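Local coordinates for post-proline cleaving enzyme (Rickettsia typhi, PDB 4HVT), which probably acts as a serine-type oligopeptidase that cleaves peptides after proline, at residues A[189-194]-A[245-250]; A[255-260]-A[273-278]. One frame throughout, in Å; residues are numbered along the deposited sequence. Where two conformers were deposited one is given.

Contact 1 (A[189-194]-A[245-250])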
ATOM      1  N   TYR A 189     -15.251   4.582  -4.604  1.00 10.73           N
ATOM      2  CA  TYR A 189     -14.783   4.604  -5.971  1.00 11.68           C
ATOM      3  C   TYR A 189     -15.907   4.194  -6.924  1.00 10.90           C
ATOM      4  O   TYR A 189     -16.686   3.244  -6.621  1.00 11.02           O
ATOM      5  CB  TYR A 189     -13.649   3.591  -6.186  1.00 12.83           C
ATOM      6  CG  TYR A 189     -12.330   3.901  -5.569  1.00 14.53           C
ATOM      7  CD1 TYR A 189     -11.487   4.867  -6.099  1.00 16.10           C
ATOM      8  CD2 TYR A 189     -11.878   3.146  -4.510  1.00 16.03           C
ATOM      9  CE1 TYR A 189     -10.216   5.101  -5.517  1.00 16.82           C
ATOM     10  CE2 TYR A 189     -10.641   3.368  -3.933  1.00 17.23           C
ATOM     11  CZ  TYR A 189      -9.822   4.329  -4.435  1.00 17.27           C
ATOM     12  OH  TYR A 189      -8.611   4.504  -3.802  1.00 21.15           O
ATOM     13  N   PRO A 190     -16.017   4.893  -8.064  1.00  9.86           N
ATOM     14  CA  PRO A 190     -17.102   4.551  -9.016  1.00  9.69           C
ATOM     15  C   PRO A 190     -16.630   3.648 -10.139  1.00  9.84           C
ATOM     16  O   PRO A 190     -15.442   3.674 -10.524  1.00 10.30           O
ATOM     17  CB  PRO A 190     -17.493   5.902  -9.584  1.00  9.92           C
ATOM     18  CG  PRO A 190     -16.160   6.666  -9.601  1.00  9.93           C
ATOM     19  CD  PRO A 190     -15.457   6.214  -8.345  1.00  9.83           C
ATOM     20  N   THR A 191     -17.595   2.889 -10.677  1.00 10.10           N
ATOM     21  CA  THR A 191     -17.422   2.002 -11.797  1.00 10.30           C
ATOM     22  C   THR A 191     -18.446   2.383 -12.880  1.00 10.21           C
ATOM     23  O   THR A 191     -19.603   2.534 -12.621  1.00 10.35           O
ATOM     24  CB  THR A 191     -17.590   0.535 -11.370  1.00 10.29           C
ATOM     25  OG1 THR A 191     -16.524   0.207 -10.469  1.00 10.30           O
ATOM     26  CG2 THR A 191     -17.523  -0.430 -12.587  1.00 10.58           C
ATOM     27  N   TRP A 192     -17.956   2.574 -14.122  1.00 10.67           N
ATOM     28  CA  TRP A 192     -18.886   2.832 -15.211  1.00 11.35           C
ATOM     29  C   TRP A 192     -19.727   1.579 -15.569  1.00 12.54           C
ATOM     30  O   TRP A 192     -19.179   0.471 -15.644  1.00 13.35           O
ATOM     31  CB  TRP A 192     -18.156   3.283 -16.469  1.00 11.07           C
ATOM     32  CG  TRP A 192     -17.497   4.594 -16.429  1.00 10.99           C
ATOM     33  CD1 TRP A 192     -16.202   4.826 -16.101  1.00 10.82           C
ATOM     34  CD2 TRP A 192     -18.063   5.867 -16.732  1.00 11.39           C
ATOM     35  NE1 TRP A 192     -15.895   6.138 -16.228  1.00 11.06           N
ATOM     36  CE2 TRP A 192     -17.035   6.822 -16.568  1.00 11.43           C
ATOM     37  CE3 TRP A 192     -19.336   6.313 -17.080  1.00 11.71           C
ATOM     38  CZ2 TRP A 192     -17.228   8.158 -16.783  1.00 11.72           C
ATOM     39  CZ3 TRP A 192     -19.524   7.664 -17.297  1.00 12.17           C
ATOM     40  CH2 TRP A 192     -18.453   8.566 -17.166  1.00 12.26           C
ATOM     41  N   ILE A 193     -21.031   1.750 -15.791  1.00 13.22           N
ATOM     42  CA  ILE A 193     -21.978   0.711 -16.271  0.50 14.01           C
ATOM     43  C   ILE A 193     -22.103   0.933 -17.818  1.00 14.89           C
ATOM     44  O   ILE A 193     -22.017  -0.023 -18.674  1.00 16.78           O
ATOM     45  CB  ILE A 193     -23.357   0.833 -15.493  0.50 14.31           C
ATOM     46  CG1 ILE A 193     -23.286   0.445 -13.997  0.50 14.29           C
ATOM     47  CG2 ILE A 193     -24.491   0.005 -16.079  0.50 14.61           C
ATOM     48  CD1 ILE A 193     -22.685  -0.911 -13.691  0.50 14.20           C
ATOM     49  N   ASN A 194     -22.381   2.183 -18.186  1.00 14.79           N
ATOM     50  CA  ASN A 194     -22.444   2.576 -19.560  1.00 15.32           C
ATOM     51  C   ASN A 194     -22.141   4.071 -19.611  1.00 15.18           C
ATOM     52  O   ASN A 194     -21.832   4.654 -18.581  1.00 14.26           O
ATOM     53  CB  ASN A 194     -23.751   2.142 -20.252  1.00 16.04           C
ATOM     54  CG  ASN A 194     -25.014   2.791 -19.685  1.00 16.71           C
ATOM     55  OD1 ASN A 194     -25.017   3.948 -19.269  1.00 16.45           O
ATOM     56  ND2 ASN A 194     -26.139   2.033 -19.686  1.00 18.09           N
ATOM     57  N   ALA A 245     -17.559  -2.592  -5.700  1.00  8.98           N
ATOM     58  CA  ALA A 245     -17.993  -2.990  -7.043  1.00  8.73           C
ATOM     59  C   ALA A 245     -16.844  -2.703  -7.968  1.00  8.60           C
ATOM     60  O   ALA A 245     -16.054  -1.796  -7.748  1.00  9.17           O
ATOM     61  CB  ALA A 245     -19.216  -2.220  -7.485  1.00  8.92           C
ATOM     62  N   GLY A 246     -16.695  -3.538  -8.976  1.00  8.31           N
ATOM     63  CA  GLY A 246     -15.702  -3.346 -10.016  1.00  8.48           C
ATOM     64  C   GLY A 246     -16.088  -4.190 -11.208  1.00  8.87           C
ATOM     65  O   GLY A 246     -17.036  -4.927 -11.155  1.00  9.27           O
ATOM     66  N   LYS A 247     -15.367  -4.089 -12.318  1.00  8.92           N
ATOM     67  CA  LYS A 247     -15.659  -4.974 -13.466  1.00  9.59           C
ATOM     68  C   LYS A 247     -15.135  -6.385 -13.259  1.00  9.31           C
ATOM     69  O   LYS A 247     -14.011  -6.580 -12.704  1.00  9.31           O
ATOM     70  CB  LYS A 247     -15.036  -4.422 -14.713  1.00 10.14           C
ATOM     71  CG  LYS A 247     -15.622  -3.123 -15.229  1.00 10.95           C
ATOM     72  CD  LYS A 247     -16.953  -3.403 -15.955  1.00 11.43           C
ATOM     73  CE  LYS A 247     -17.860  -2.183 -16.142  1.00 12.22           C
ATOM     74  NZ  LYS A 247     -17.085  -1.053 -16.755  1.00 13.17           N
ATOM     75  N   LEU A 248     -15.936  -7.379 -13.651  1.00  9.10           N
ATOM     76  CA  LEU A 248     -15.493  -8.767 -13.603  1.00  9.03           C
ATOM     77  C   LEU A 248     -14.414  -9.114 -14.667  1.00  9.07           C
ATOM     78  O   LEU A 248     -13.405  -9.774 -14.390  1.00  8.73           O
ATOM     79  CB  LEU A 248     -16.681  -9.708 -13.729  1.00  9.62           C
ATOM     80  CG  LEU A 248     -16.451 -11.210 -13.683  1.00 10.12           C
ATOM     81  CD1 LEU A 248     -15.875 -11.607 -12.326  1.00 10.20           C
ATOM     82  CD2 LEU A 248     -17.729 -11.990 -13.921  1.00 10.85           C
ATOM     83  N   LEU A 249     -14.696  -8.644 -15.866  1.00  9.17           N
ATOM     84  CA  LEU A 249     -13.842  -8.862 -17.072  1.00  9.39           C
ATOM     85  C   LEU A 249     -13.355  -7.544 -17.623  1.00  9.58           C
ATOM     86  O   LEU A 249     -13.709  -6.483 -17.144  1.00 10.41           O
ATOM     87  CB  LEU A 249     -14.586  -9.597 -18.178  1.00  9.64           C
ATOM     88  CG  LEU A 249     -15.337 -10.857 -17.737  1.00  9.72           C
ATOM     89  CD1 LEU A 249     -16.115 -11.485 -18.843  1.00 10.38           C
ATOM     90  CD2 LEU A 249     -14.316 -11.871 -17.183  1.00  9.65           C
ATOM     91  N   SER A 250     -12.468  -7.602 -18.629  1.00  9.74           N
ATOM     92  CA  SER A 250     -12.129  -6.408 -19.389  1.00 10.18           C
ATOM     93  C   SER A 250     -13.407  -5.841 -20.038  1.00 10.50           C
ATOM     94  O   SER A 250     -14.182  -6.602 -20.508  1.00 10.53           O
ATOM     95  CB  SER A 250     -11.177  -6.813 -20.530  1.00 10.50           C
ATOM     96  OG  SER A 250     -10.983  -5.717 -21.421  1.00 10.98           O
TER
HETATM   97  O   HOH W   1     -17.281   0.889  -7.961  1.00 10.49           O
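Lys247 reaches Trp192 through a chain bent twice, at chi2 and at chi4 (51°). The second bend places NZ beside the backbone of 189-194. There Lys247 NZ donates to Trp192 O at 2.8 Å, tilted 26° from the carbonyl plane. In Thr191, OG1 lies beside its own backbone N (chi1 -65°) and CG2 is anti to that N. The two branches do different work. Thr191 CG2 packs 4.0 Å from Lys247 CE, where the two side chains cross obliquely. Thr191 OG1 faces the backbone of 245-250, 3.7 Å from Gly246 CA. A water also lies between the segments: it is 2.7 Å from Thr191 OG1, and bonds from it to Tyr189 O and Ala245 O are both possible.

The strands 190-192 and 245-247 approach to 6.7 Å and belong to successive four-stranded sheets of the propeller domain. No backbone hydrogen bond joins the segments. The indole of Trp192 turns away and gives NE1 to Ser135 O. Lys247 NZ also forms a salt bridge with Asp251, which probably stabilises its positive charge. The lysine ammonium thus ties that acid to a main-chain carbonyl of the preceding sheet, and a water-mediated polar contact supplements this link.

Contact 2 (A[255-260]-A[273-278])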
ATOM      1  N   SER A 255     -18.839  -5.101 -20.603  1.00 15.76           N
ATOM      2  CA  SER A 255     -18.978  -3.890 -19.783  0.50 16.25           C
ATOM      3  C   SER A 255     -20.157  -4.000 -18.790  1.00 16.76           C
ATOM      4  O   SER A 255     -20.411  -3.100 -17.994  1.00 18.66           O
ATOM      5  CB  SER A 255     -19.068  -2.662 -20.716  0.50 16.95           C
ATOM      6  OG  SER A 255     -20.153  -2.772 -21.655  0.50 16.90           O
ATOM      7  N   SER A 256     -20.861  -5.106 -18.811  1.00 16.06           N
ATOM      8  CA  SER A 256     -22.059  -5.261 -18.069  1.00 15.43           C
ATOM      9  C   SER A 256     -21.969  -6.270 -16.914  1.00 15.17           C
ATOM     10  O   SER A 256     -22.967  -6.509 -16.202  1.00 17.79           O
ATOM     11  CB  SER A 256     -23.153  -5.711 -19.021  1.00 15.39           C
ATOM     12  OG  SER A 256     -22.841  -6.901 -19.759  1.00 14.88           O
ATOM     13  N   LEU A 257     -20.859  -6.961 -16.798  1.00 12.54           N
ATOM     14  CA  LEU A 257     -20.720  -7.876 -15.689  1.00 11.78           C
ATOM     15  C   LEU A 257     -19.929  -7.141 -14.613  1.00 10.41           C
ATOM     16  O   LEU A 257     -18.773  -6.813 -14.800  1.00  9.76           O
ATOM     17  CB  LEU A 257     -20.041  -9.169 -16.134  1.00 12.10           C
ATOM     18  CG  LEU A 257     -20.901 -10.023 -17.101  1.00 12.84           C
ATOM     19  CD1 LEU A 257     -19.954 -11.057 -17.703  1.00 13.54           C
ATOM     20  CD2 LEU A 257     -22.174 -10.668 -16.473  1.00 13.68           C
ATOM     21  N   ILE A 258     -20.559  -6.963 -13.460  1.00  9.97           N
ATOM     22  CA  ILE A 258     -19.975  -6.306 -12.331  1.00  9.58           C
ATOM     23  C   ILE A 258     -19.709  -7.301 -11.210  1.00  9.14           C
ATOM     24  O   ILE A 258     -20.595  -8.112 -10.858  1.00  9.46           O
ATOM     25  CB  ILE A 258     -20.925  -5.152 -11.833  1.00  9.68           C
ATOM     26  CG1 ILE A 258     -21.206  -4.112 -12.950  1.00 10.56           C
ATOM     27  CG2 ILE A 258     -20.409  -4.525 -10.535  1.00  9.50           C
ATOM     28  CD1 ILE A 258     -20.040  -3.278 -13.384  1.00 11.26           C
ATOM     29  N   PHE A 259     -18.486  -7.237 -10.653  1.00  8.47           N
ATOM     30  CA  PHE A 259     -18.088  -8.050  -9.526  1.00  8.06           C
ATOM     31  C   PHE A 259     -18.391  -7.262  -8.279  1.00  7.93           C
ATOM     32  O   PHE A 259     -17.825  -6.205  -8.055  1.00  7.60           O
ATOM     33  CB  PHE A 259     -16.589  -8.353  -9.670  1.00  7.94           C
ATOM     34  CG  PHE A 259     -15.983  -9.180  -8.529  1.00  7.69           C
ATOM     35  CD1 PHE A 259     -16.313 -10.520  -8.359  1.00  7.71           C
ATOM     36  CD2 PHE A 259     -15.052  -8.642  -7.718  1.00  7.59           C
ATOM     37  CE1 PHE A 259     -15.748 -11.290  -7.368  1.00  7.67           C
ATOM     38  CE2 PHE A 259     -14.450  -9.428  -6.731  1.00  7.48           C
ATOM     39  CZ  PHE A 259     -14.800 -10.732  -6.539  1.00  7.65           C
ATOM     40  N   ILE A 260     -19.254  -7.821  -7.448  1.00  8.13           N
ATOM     41  CA  ILE A 260     -19.601  -7.206  -6.141  1.00  8.50           C
ATOM     42  C   ILE A 260     -18.925  -8.026  -5.090  1.00  8.23           C
ATOM     43  O   ILE A 260     -19.097  -9.238  -5.070  1.00  8.21           O
ATOM     44  CB  ILE A 260     -21.091  -7.220  -5.924  1.00  9.23           C
ATOM     45  CG1 ILE A 260     -21.734  -6.222  -6.937  1.00 10.19           C
ATOM     46  CG2 ILE A 260     -21.422  -6.837  -4.505  1.00  9.35           C
ATOM     47  CD1 ILE A 260     -23.230  -6.185  -6.807  1.00 11.11           C
ATOM     48  N   ILE A 273     -21.897 -11.855  -8.923  1.00  9.77           N
ATOM     49  CA  ILE A 273     -21.943 -11.229 -10.214  1.00 10.14           C
ATOM     50  C   ILE A 273     -23.232 -10.466 -10.320  1.00 10.49           C
ATOM     51  O   ILE A 273     -24.308 -11.050 -10.157  1.00 10.22           O
ATOM     52  CB  ILE A 273     -21.898 -12.257 -11.379  1.00 10.51           C
ATOM     53  CG1 ILE A 273     -20.600 -13.076 -11.300  1.00 10.57           C
ATOM     54  CG2 ILE A 273     -21.933 -11.571 -12.750  1.00 10.91           C
ATOM     55  CD1 ILE A 273     -20.524 -14.137 -12.360  1.00 11.03           C
ATOM     56  N   LEU A 274     -23.131  -9.185 -10.630  1.00 10.67           N
ATOM     57  CA  LEU A 274     -24.304  -8.337 -10.965  1.00 11.42           C
ATOM     58  C   LEU A 274     -24.272  -8.175 -12.477  1.00 12.16           C
ATOM     59  O   LEU A 274     -23.303  -7.639 -13.069  1.00 11.58           O
ATOM     60  CB  LEU A 274     -24.238  -6.985 -10.315  1.00 11.21           C
ATOM     61  CG  LEU A 274     -25.310  -5.998 -10.701  1.00 12.07           C
ATOM     62  CD1 LEU A 274     -26.659  -6.312 -10.077  1.00 12.99           C
ATOM     63  CD2 LEU A 274     -24.879  -4.628 -10.300  1.00 12.11           C
ATOM     64  N   ASP A 275     -25.309  -8.674 -13.136  1.00 13.81           N
ATOM     65  CA  ASP A 275     -25.383  -8.610 -14.582  1.00 14.95           C
ATOM     66  C   ASP A 275     -26.350  -7.470 -14.918  1.00 15.83           C
ATOM     67  O   ASP A 275     -27.528  -7.493 -14.421  1.00 16.66           O
ATOM     68  CB  ASP A 275     -25.924  -9.950 -15.095  1.00 16.33           C
ATOM     69  CG  ASP A 275     -25.628 -10.206 -16.513  1.00 17.94           C
ATOM     70  OD1 ASP A 275     -25.555  -9.232 -17.266  1.00 17.87           O
ATOM     71  OD2 ASP A 275     -25.594 -11.418 -16.902  1.00 20.11           O
ATOM     72  N   THR A 276     -25.900  -6.491 -15.703  1.00 15.65           N
ATOM     73  CA  THR A 276     -26.672  -5.215 -15.826  1.00 16.31           C
ATOM     74  C   THR A 276     -27.429  -5.035 -17.146  1.00 17.99           C
ATOM     75  O   THR A 276     -28.042  -3.999 -17.374  1.00 19.47           O
ATOM     76  CB  THR A 276     -25.774  -3.984 -15.617  1.00 15.63           C
ATOM     77  OG1 THR A 276     -24.731  -4.013 -16.581  1.00 16.44           O
ATOM     78  CG2 THR A 276     -25.052  -3.973 -14.243  1.00 14.77           C
ATOM     79  N   LYS A 277     -27.425  -6.046 -18.006  1.00 18.32           N
ATOM     80  CA  LYS A 277     -27.879  -5.818 -19.393  1.00 18.98           C
ATOM     81  C   LYS A 277     -29.279  -6.287 -19.662  1.00 20.15           C
ATOM     82  O   LYS A 277     -29.790  -6.027 -20.769  1.00 21.45           O
ATOM     83  CB  LYS A 277     -26.854  -6.374 -20.401  1.00 19.36           C
ATOM     84  CG  LYS A 277     -26.491  -7.821 -20.224  1.00 19.47           C
ATOM     85  CD  LYS A 277     -25.490  -8.276 -21.289  1.00 19.03           C
ATOM     86  CE  LYS A 277     -25.030  -9.711 -21.054  1.00 18.79           C
ATOM     87  NZ  LYS A 277     -24.249  -9.749 -19.748  1.00 17.94           N
ATOM     88  N   TYR A 278     -29.962  -6.908 -18.699  1.00 20.55           N
ATOM     89  CA  TYR A 278     -31.297  -7.471 -19.002  1.00 22.28           C
ATOM     90  C   TYR A 278     -32.403  -6.519 -18.568  1.00 23.78           C
ATOM     91  O   TYR A 278     -32.144  -5.493 -17.944  1.00 24.72           O
ATOM     92  CB  TYR A 278     -31.446  -8.850 -18.321  1.00 22.17           C
ATOM     93  CG  TYR A 278     -30.472  -9.815 -18.888  1.00 21.20           C
ATOM     94  CD1 TYR A 278     -30.790 -10.543 -20.032  1.00 21.14           C
ATOM     95  CD2 TYR A 278     -29.221  -9.965 -18.346  1.00 20.20           C
ATOM     96  CE1 TYR A 278     -29.887 -11.402 -20.581  1.00 20.82           C
ATOM     97  CE2 TYR A 278     -28.305 -10.828 -18.912  1.00 20.18           C
ATOM     98  CZ  TYR A 278     -28.663 -11.547 -20.048  1.00 19.96           C
ATOM     99  OH  TYR A 278     -27.761 -12.411 -20.629  1.00 21.22           O
TER
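Segments 255-260 and 273-278 run antiparallel, and their strands 257-260 and 273-275 approach to 4.7 Å. Ile258 and Leu274 form a hydrogen-bonded pair: Ile258 N donates to Leu274 O at 2.9 Å, and Leu274 N to Ile258 O at 2.8 Å. Both bonds are nearly straight. Leu257 with Asp275 and Phe259 with Ile273 are the flanking non-hydrogen-bonded pairs. Beyond the strand, Thr276 N donates to Ser256 O at 3.0 Å, with a more bent N-H...O angle of 148°. Thr276 OG1 also sits close to this carbonyl oxygen and to Ser256 CA.

The side chains divide between the two faces. On the face of Leu257, its CD2 methyl lies against the carboxylate of Asp275, 3.5 Å from CG, and the two side chains run side by side in the same direction. The same methyl meets Ile273 CG2. On the other face, Ile260 CD1 packs against Leu274 CB at 3.7 Å, while Ile258 CG1 meets Thr276 CG2. Lys277 closes the end of the pairing. Its chain is extended up to CE, then bends at chi4 (-65°) to set NZ between two oxygens. NZ donates to Ser256 OG at 3.2 Å and forms a salt bridge with Asp275 OD1 at 2.9 Å. The lysine therefore links its own segment to Ser256 of the other, and its charge probably helps offset that of the buried aspartate.

The pair forms a beta hairpin and the two middle strands of a four-stranded antiparallel propeller sheet. Strand 242-247 flanks strand 257-263, and strand 282-285 flanks strand 269-275. Ile258 also touches Ala245 and Lys247, and Leu257 reaches Phe327 in a loop.

How the contacts relate
Both contacts lie in the N-terminal beta-propeller domain, with centres about 8 Å apart. Along the chain they come in series: contact 1 closes before contact 2 opens. They meet on one sheet, in which strands 242-247 and 257-263 are neighbours. Gly246 O and Phe259 N, 2.8 Å apart, probably share a hydrogen bond there, and Lys247 CE packs on Ser255 O. Contact 2 pairs strands inside that four-stranded sheet. Contact 1 joins its edge strand 242-247 to strand 190-192, an edge strand of the preceding sheet. Together they show two levels of propeller architecture: backbone pairing within a blade, and side-chain and water links between blades.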